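Local coordinates for hypothetical protein AF1704 (Archaeoglobus fulgidus, PDB 1ZBM) that probably catalyses the conversion of cyclic dehypoxanthine futalosine into 1,4-dihydroxy-6-naphthoate, releasing dihydroxyacetone, in the biosynthesis of menaquinone, at residues A218-M223 / L229-A234; G154-A159 / A234-M239. All coordinates share one frame; numbering follows the deposited sequence.

Contact 1 (A218-M223 / L229-A234); sequences AIEYAM and LDRERA
The guanidinium of Arg231 meets the carboxylate of Glu220 edge on. OE2 of Glu220 lies in the guanidinium plane and takes a nearly straight hydrogen bond from NH1 of Arg231 (3.0 Å, 174° at the hydrogen) through its syn lone pair. The two flat groups are twisted by 27°, and the grip is single: OE1 of Glu220 stays 3.6 Å from NE of Arg231, so this is a one-bond salt bridge rather than a two-pronged one. A bend in the Glu220 chain at chi2 (62°) turns the carboxylate toward Arg231, whose own chain runs extended from CG to NE.

Beside the salt bridge the contact is mostly apolar. Met223, a selenomethionine, folds at chi2 and chi3 and lays its SE 3.9 Å from CB of Ala234 and 4.0 Å from CG of Arg231, crossing the arginine chain at about a right angle. Its CE reaches the backbone, 3.2 Å from O of Leu229. Ile219 sends CD1 to CB of Ala234, a tight carbon pair at 3.4 Å.

At the start of the second helix, Asp230 is the N-cap of helix 231-241, its OD1 accepting from N of Arg233 (3.0 Å). Behind helix 215-222, Ala218 and Ala222 rest on helix 20-30. The contact thus joins two helices that follow each other in the chain, across the short loop between them: Ile219, Met223 and Ala234 supply its apolar part, while the exposed Glu220-Arg231 pair, open to competition from water, probably adds only modestly to stability.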
ATOM      1  N   ALA A 218      10.878  -3.414 -16.231  1.00 25.59           N
ATOM      2  CA  ALA A 218       9.763  -2.832 -15.488  1.00 23.69           C
ATOM      3  C   ALA A 218      10.208  -1.732 -14.518  1.00 22.97           C
ATOM      4  O   ALA A 218       9.531  -0.716 -14.366  1.00 22.60           O
ATOM      5  CB  ALA A 218       9.008  -3.925 -14.734  1.00 22.35           C
ATOM      6  N   ILE A 219      11.351  -1.928 -13.875  1.00 22.46           N
ATOM      7  CA  ILE A 219      11.868  -0.957 -12.922  1.00 23.11           C
ATOM      8  C   ILE A 219      12.323   0.324 -13.616  1.00 24.23           C
ATOM      9  O   ILE A 219      12.296   1.405 -13.030  1.00 25.60           O
ATOM     10  CB  ILE A 219      13.055  -1.559 -12.136  1.00 25.44           C
ATOM     11  CG1 ILE A 219      12.939  -1.205 -10.651  1.00 25.74           C
ATOM     12  CG2 ILE A 219      14.392  -1.068 -12.715  1.00 23.94           C
ATOM     13  CD1 ILE A 219      12.980   0.257 -10.355  1.00 27.84           C
ATOM     14  N   GLU A 220      12.748   0.202 -14.870  1.00 25.64           N
ATOM     15  CA  GLU A 220      13.221   1.351 -15.640  1.00 26.67           C
ATOM     16  C   GLU A 220      12.146   2.429 -15.735  1.00 26.86           C
ATOM     17  O   GLU A 220      12.402   3.602 -15.472  1.00 26.61           O
ATOM     18  CB  GLU A 220      13.621   0.915 -17.050  1.00 29.50           C
ATOM     19  CG  GLU A 220      14.316   2.007 -17.853  1.00 34.37           C
ATOM     20  CD  GLU A 220      15.617   2.444 -17.210  1.00 38.00           C
ATOM     21  OE1 GLU A 220      16.454   1.561 -16.890  1.00 38.10           O
ATOM     22  OE2 GLU A 220      15.809   3.671 -17.014  1.00 41.41           O
ATOM     23  N   TYR A 221      10.947   2.026 -16.130  1.00 26.01           N
ATOM     24  CA  TYR A 221       9.847   2.965 -16.244  1.00 24.48           C
ATOM     25  C   TYR A 221       9.426   3.442 -14.849  1.00 24.02           C
ATOM     26  O   TYR A 221       9.149   4.622 -14.644  1.00 24.71           O
ATOM     27  CB  TYR A 221       8.663   2.297 -16.932  1.00 25.48           C
ATOM     28  CG  TYR A 221       7.401   3.124 -16.906  1.00 26.48           C
ATOM     29  CD1 TYR A 221       7.256   4.237 -17.733  1.00 27.76           C
ATOM     30  CD2 TYR A 221       6.359   2.806 -16.036  1.00 26.02           C
ATOM     31  CE1 TYR A 221       6.104   5.018 -17.699  1.00 29.07           C
ATOM     32  CE2 TYR A 221       5.199   3.577 -15.989  1.00 27.14           C
ATOM     33  CZ  TYR A 221       5.078   4.683 -16.821  1.00 28.69           C
ATOM     34  OH  TYR A 221       3.946   5.461 -16.783  1.00 28.85           O
ATOM     35  N   ALA A 222       9.392   2.515 -13.898  1.00 23.15           N
ATOM     36  CA  ALA A 222       8.990   2.813 -12.530  1.00 22.91           C
ATOM     37  C   ALA A 222       9.823   3.911 -11.906  1.00 23.54           C
ATOM     38  O   ALA A 222       9.383   4.583 -10.969  1.00 22.12           O
ATOM     39  CB  ALA A 222       9.084   1.552 -11.674  1.00 22.42           C
HETATM   40  N   MSE A 223      11.035   4.086 -12.415  1.00 25.05           N
HETATM   41  CA  MSE A 223      11.931   5.104 -11.890  1.00 26.16           C
HETATM   42  C   MSE A 223      11.270   6.481 -11.813  1.00 24.48           C
HETATM   43  O   MSE A 223      11.638   7.297 -10.971  1.00 26.29           O
HETATM   44  CB  MSE A 223      13.211   5.171 -12.739  1.00 30.36           C
HETATM   45  CG  MSE A 223      14.098   3.925 -12.633  1.00 34.26           C
HETATM   46 SE   MSE A 223      14.637   3.516 -10.809  1.00 42.89          SE
HETATM   47  CE  MSE A 223      15.721   5.073 -10.448  1.00 39.24           C
ATOM     48  N   LEU A 229      15.709   7.350  -5.232  1.00 24.02           N
ATOM     49  CA  LEU A 229      16.259   6.019  -5.061  1.00 23.10           C
ATOM     50  C   LEU A 229      17.003   5.602  -6.313  1.00 23.99           C
ATOM     51  O   LEU A 229      16.546   5.863  -7.425  1.00 24.02           O
ATOM     52  CB  LEU A 229      15.145   5.002  -4.823  1.00 25.31           C
ATOM     53  CG  LEU A 229      14.323   5.063  -3.542  1.00 26.60           C
ATOM     54  CD1 LEU A 229      13.105   4.146  -3.671  1.00 26.54           C
ATOM     55  CD2 LEU A 229      15.192   4.644  -2.368  1.00 26.49           C
ATOM     56  N   ASP A 230      18.150   4.953  -6.127  1.00 24.03           N
ATOM     57  CA  ASP A 230      18.937   4.454  -7.244  1.00 24.16           C
ATOM     58  C   ASP A 230      18.213   3.208  -7.747  1.00 23.70           C
ATOM     59  O   ASP A 230      17.260   2.743  -7.113  1.00 23.21           O
ATOM     60  CB  ASP A 230      20.349   4.120  -6.766  1.00 26.87           C
ATOM     61  CG  ASP A 230      20.363   3.529  -5.367  1.00 29.77           C
ATOM     62  OD1 ASP A 230      20.174   2.303  -5.223  1.00 30.41           O
ATOM     63  OD2 ASP A 230      20.551   4.299  -4.401  1.00 34.44           O
ATOM     64  N   ARG A 231      18.654   2.670  -8.880  1.00 23.83           N
ATOM     65  CA  ARG A 231      18.021   1.488  -9.481  1.00 24.15           C
ATOM     66  C   ARG A 231      17.972   0.240  -8.601  1.00 24.14           C
ATOM     67  O   ARG A 231      16.968  -0.474  -8.574  1.00 21.23           O
ATOM     68  CB  ARG A 231      18.704   1.151 -10.817  1.00 25.35           C
ATOM     69  CG  ARG A 231      18.055   1.870 -11.991  1.00 27.19           C
ATOM     70  CD  ARG A 231      18.976   2.094 -13.191  1.00 30.43           C
ATOM     71  NE  ARG A 231      18.312   2.971 -14.164  1.00 31.54           N
ATOM     72  CZ  ARG A 231      18.439   4.298 -14.206  1.00 34.83           C
ATOM     73  NH1 ARG A 231      17.776   5.002 -15.120  1.00 35.38           N
ATOM     74  NH2 ARG A 231      19.259   4.917 -13.366  1.00 35.20           N
ATOM     75  N   GLU A 232      19.050  -0.015  -7.871  1.00 23.62           N
ATOM     76  CA  GLU A 232      19.097  -1.190  -7.020  1.00 24.64           C
ATOM     77  C   GLU A 232      18.131  -1.087  -5.855  1.00 24.01           C
ATOM     78  O   GLU A 232      17.386  -2.023  -5.554  1.00 23.12           O
ATOM     79  CB  GLU A 232      20.519  -1.403  -6.497  1.00 26.40           C
ATOM     80  CG  GLU A 232      21.477  -1.911  -7.567  1.00 30.88           C
ATOM     81  CD  GLU A 232      20.926  -3.133  -8.306  1.00 32.30           C
ATOM     82  OE1 GLU A 232      20.455  -2.970  -9.456  1.00 30.61           O
ATOM     83  OE2 GLU A 232      20.946  -4.244  -7.722  1.00 32.77           O
ATOM     84  N   ARG A 233      18.155   0.064  -5.197  1.00 22.79           N
ATOM     85  CA  ARG A 233      17.300   0.312  -4.050  1.00 22.93           C
ATOM     86  C   ARG A 233      15.830   0.261  -4.473  1.00 20.99           C
ATOM     87  O   ARG A 233      14.975  -0.228  -3.733  1.00 18.07           O
ATOM     88  CB  ARG A 233      17.634   1.680  -3.460  1.00 25.70           C
ATOM     89  CG  ARG A 233      17.562   1.735  -1.956  1.00 26.96           C
ATOM     90  CD  ARG A 233      18.945   1.914  -1.361  1.00 27.29           C
ATOM     91  NE  ARG A 233      18.901   2.901  -0.285  1.00 28.67           N
ATOM     92  CZ  ARG A 233      19.967   3.389   0.332  1.00 30.22           C
ATOM     93  NH1 ARG A 233      21.185   2.982  -0.017  1.00 32.84           N
ATOM     94  NH2 ARG A 233      19.810   4.287   1.292  1.00 32.21           N
ATOM     95  N   ALA A 234      15.541   0.765  -5.668  1.00 18.88           N
ATOM     96  CA  ALA A 234      14.173   0.761  -6.177  1.00 19.15           C
ATOM     97  C   ALA A 234      13.705  -0.668  -6.483  1.00 20.75           C
ATOM     98  O   ALA A 234      12.568  -1.037  -6.177  1.00 20.28           O
ATOM     99  CB  ALA A 234      14.072   1.628  -7.422  1.00 17.64           C
TER

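Contact 2 (G154-A159 / A234-M239); sequences GQITYA and AKRFAM
Ile156 reaching across to Phe237 and Arg236 makes this a small van der Waals contact between a loop and a helix, mixed in polarity and without a hydrogen bond across it. The loop follows strand 147-150 and leads to strand 164-168; the other partner is the middle of helix 231-241.

CD1 of Ile156 packs 3.9 Å from CB of Phe237 and 4.1 Å from CD1 of its ring, approaching the ring obliquely. With its chi1 at 68° and chi2 at 175°, the CG1 branch stretches out toward the helix. Nearer the backbone, CB of Ile156 lies over one face of the Arg236 guanidinium, 3.8 Å from NH1, and CG2 adds to the same contact; the two side chains run past each other in opposite directions.

Gln155 comes to the rim of the phenyl ring, its NE2 near the ring plane and 4.1 Å from CE1 of Phe237, with amide and ring planes 82° apart. That amide is held from both ends by other residues: OE1 bonds to OH of Tyr241, and NE2 to O of His152. Within the loop, O of Gly154 accepts from N of both Thr157 and Tyr158, so the turn round Ile156 is closed by two backbone bonds to one oxygen.

His152, the predicted proton acceptor, has its side chain about 5 Å from that of Phe237, which places the contact next to the predicted active site in this periplasmic-binding-protein-like fold.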
ATOM      1  N   GLY A 154      10.399   5.398   2.380  1.00 18.48           N
ATOM      2  CA  GLY A 154      11.092   5.966   3.523  1.00 16.63           C
ATOM      3  C   GLY A 154      11.542   4.859   4.462  1.00 16.69           C
ATOM      4  O   GLY A 154      12.616   4.940   5.056  1.00 14.70           O
ATOM      5  N   GLN A 155      10.713   3.820   4.581  1.00 16.90           N
ATOM      6  CA  GLN A 155      10.999   2.679   5.448  1.00 17.37           C
ATOM      7  C   GLN A 155      12.364   2.027   5.210  1.00 17.50           C
ATOM      8  O   GLN A 155      12.865   1.319   6.081  1.00 20.30           O
ATOM      9  CB  GLN A 155       9.879   1.625   5.334  1.00 16.53           C
ATOM     10  CG  GLN A 155       9.551   1.176   3.908  1.00 17.09           C
ATOM     11  CD  GLN A 155       8.425   0.135   3.827  1.00 17.26           C
ATOM     12  OE1 GLN A 155       8.624  -1.044   4.121  1.00 17.24           O
ATOM     13  NE2 GLN A 155       7.236   0.580   3.427  1.00 16.13           N
ATOM     14  N   ILE A 156      12.967   2.253   4.046  1.00 18.61           N
ATOM     15  CA  ILE A 156      14.286   1.678   3.770  1.00 20.02           C
ATOM     16  C   ILE A 156      15.322   2.734   3.415  1.00 20.37           C
ATOM     17  O   ILE A 156      16.395   2.397   2.915  1.00 22.29           O
ATOM     18  CB  ILE A 156      14.269   0.671   2.593  1.00 21.10           C
ATOM     19  CG1 ILE A 156      13.983   1.419   1.283  1.00 20.08           C
ATOM     20  CG2 ILE A 156      13.251  -0.446   2.869  1.00 20.02           C
ATOM     21  CD1 ILE A 156      14.061   0.546   0.049  1.00 21.44           C
ATOM     22  N   THR A 157      14.998   4.001   3.658  1.00 19.96           N
ATOM     23  CA  THR A 157      15.911   5.092   3.347  1.00 20.70           C
ATOM     24  C   THR A 157      16.098   6.103   4.476  1.00 21.43           C
ATOM     25  O   THR A 157      16.997   6.945   4.414  1.00 19.85           O
ATOM     26  CB  THR A 157      15.439   5.880   2.116  1.00 22.91           C
ATOM     27  OG1 THR A 157      16.473   6.783   1.705  1.00 30.46           O
ATOM     28  CG2 THR A 157      14.193   6.689   2.438  1.00 18.98           C
ATOM     29  N   TYR A 158      15.265   6.016   5.509  1.00 20.40           N
ATOM     30  CA  TYR A 158      15.336   6.953   6.624  1.00 20.96           C
ATOM     31  C   TYR A 158      16.737   7.135   7.208  1.00 21.86           C
ATOM     32  O   TYR A 158      17.092   8.228   7.658  1.00 22.08           O
ATOM     33  CB  TYR A 158      14.330   6.540   7.719  1.00 20.19           C
ATOM     34  CG  TYR A 158      14.652   5.240   8.428  1.00 20.26           C
ATOM     35  CD1 TYR A 158      15.692   5.168   9.343  1.00 20.62           C
ATOM     36  CD2 TYR A 158      13.928   4.078   8.170  1.00 21.97           C
ATOM     37  CE1 TYR A 158      16.008   3.978   9.986  1.00 20.89           C
ATOM     38  CE2 TYR A 158      14.240   2.870   8.812  1.00 22.02           C
ATOM     39  CZ  TYR A 158      15.286   2.836   9.717  1.00 20.96           C
ATOM     40  OH  TYR A 158      15.634   1.659  10.342  1.00 23.51           O
ATOM     41  N   ALA A 159      17.541   6.076   7.188  1.00 23.38           N
ATOM     42  CA  ALA A 159      18.905   6.151   7.723  1.00 24.87           C
ATOM     43  C   ALA A 159      19.792   7.171   6.997  1.00 24.87           C
ATOM     44  O   ALA A 159      20.740   7.696   7.583  1.00 23.57           O
ATOM     45  CB  ALA A 159      19.561   4.762   7.680  1.00 25.82           C
ATOM     46  N   ALA A 234      15.541   0.765  -5.668  1.00 18.88           N
ATOM     47  CA  ALA A 234      14.173   0.761  -6.177  1.00 19.15           C
ATOM     48  C   ALA A 234      13.705  -0.668  -6.483  1.00 20.75           C
ATOM     49  O   ALA A 234      12.568  -1.037  -6.177  1.00 20.28           O
ATOM     50  CB  ALA A 234      14.072   1.628  -7.422  1.00 17.64           C
ATOM     51  N   LYS A 235      14.579  -1.469  -7.088  1.00 20.87           N
ATOM     52  CA  LYS A 235      14.237  -2.849  -7.412  1.00 22.58           C
ATOM     53  C   LYS A 235      13.929  -3.583  -6.113  1.00 22.43           C
ATOM     54  O   LYS A 235      12.944  -4.319  -6.009  1.00 21.97           O
ATOM     55  CB  LYS A 235      15.401  -3.546  -8.125  1.00 23.48           C
ATOM     56  CG  LYS A 235      15.059  -4.127  -9.491  1.00 25.78           C
ATOM     57  CD  LYS A 235      16.257  -4.837 -10.101  1.00 25.67           C
ATOM     58  CE  LYS A 235      17.434  -3.890 -10.273  1.00 28.64           C
ATOM     59  NZ  LYS A 235      18.663  -4.584 -10.761  1.00 32.27           N
ATOM     60  N   ARG A 236      14.784  -3.371  -5.119  1.00 22.01           N
ATOM     61  CA  ARG A 236      14.629  -4.000  -3.811  1.00 22.07           C
ATOM     62  C   ARG A 236      13.278  -3.632  -3.193  1.00 21.27           C
ATOM     63  O   ARG A 236      12.582  -4.496  -2.665  1.00 21.13           O
ATOM     64  CB  ARG A 236      15.778  -3.560  -2.895  1.00 23.05           C
ATOM     65  CG  ARG A 236      15.710  -4.066  -1.458  1.00 27.12           C
ATOM     66  CD  ARG A 236      16.844  -3.440  -0.635  1.00 30.17           C
ATOM     67  NE  ARG A 236      16.488  -3.263   0.774  1.00 33.75           N
ATOM     68  CZ  ARG A 236      17.084  -2.397   1.591  1.00 34.75           C
ATOM     69  NH1 ARG A 236      16.697  -2.300   2.856  1.00 35.69           N
ATOM     70  NH2 ARG A 236      18.064  -1.623   1.139  1.00 35.10           N
ATOM     71  N   PHE A 237      12.910  -2.353  -3.270  1.00 20.35           N
ATOM     72  CA  PHE A 237      11.641  -1.883  -2.715  1.00 20.70           C
ATOM     73  C   PHE A 237      10.453  -2.499  -3.440  1.00 20.18           C
ATOM     74  O   PHE A 237       9.512  -3.001  -2.816  1.00 21.07           O
ATOM     75  CB  PHE A 237      11.536  -0.354  -2.812  1.00 19.36           C
ATOM     76  CG  PHE A 237      10.273   0.206  -2.207  1.00 17.52           C
ATOM     77  CD1 PHE A 237      10.080   0.180  -0.827  1.00 15.52           C
ATOM     78  CD2 PHE A 237       9.280   0.754  -3.016  1.00 17.90           C
ATOM     79  CE1 PHE A 237       8.920   0.686  -0.261  1.00 16.09           C
ATOM     80  CE2 PHE A 237       8.115   1.262  -2.462  1.00 18.66           C
ATOM     81  CZ  PHE A 237       7.935   1.231  -1.076  1.00 18.51           C
ATOM     82  N   ALA A 238      10.493  -2.444  -4.763  1.00 18.84           N
ATOM     83  CA  ALA A 238       9.415  -2.996  -5.564  1.00 19.90           C
ATOM     84  C   ALA A 238       9.280  -4.495  -5.321  1.00 20.94           C
ATOM     85  O   ALA A 238       8.172  -4.997  -5.166  1.00 22.00           O
ATOM     86  CB  ALA A 238       9.671  -2.724  -7.043  1.00 19.79           C
HETATM   87  N   MSE A 239      10.405  -5.205  -5.287  1.00 21.36           N
HETATM   88  CA  MSE A 239      10.381  -6.646  -5.072  1.00 23.13           C
HETATM   89  C   MSE A 239       9.872  -7.013  -3.674  1.00 21.29           C
HETATM   90  O   MSE A 239       9.425  -8.141  -3.445  1.00 21.05           O
HETATM   91  CB  MSE A 239      11.775  -7.235  -5.304  1.00 28.27           C
HETATM   92  CG  MSE A 239      11.836  -8.269  -6.425  1.00 36.03           C
HETATM   93 SE   MSE A 239      12.820  -7.711  -8.020  1.00 47.28          SE
HETATM   94  CE  MSE A 239      14.610  -7.670  -7.265  1.00 42.71           C
TER

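Contacts 1 and 2 lie about 10 Å apart, centre to centre, and use successive turns of helix 231-241, sharing Ala234. Along the chain, contact 1 is nested inside the much longer loop closed by contact 2. They also touch directly: CG1 of Ile219 is 3.8 Å from CG of Lys235, and CD1 of Ile156 is 4.0 Å from O of Arg233. The helix therefore packs on helix 215-222 through one side and on the 154-159 loop through another. Contact 2 is nearer the predicted catalytic His152, with about 5 Å between the side chains of Phe237 and His152; in contact 1 the side chain of Leu229 lies about 8 Å from that of His152.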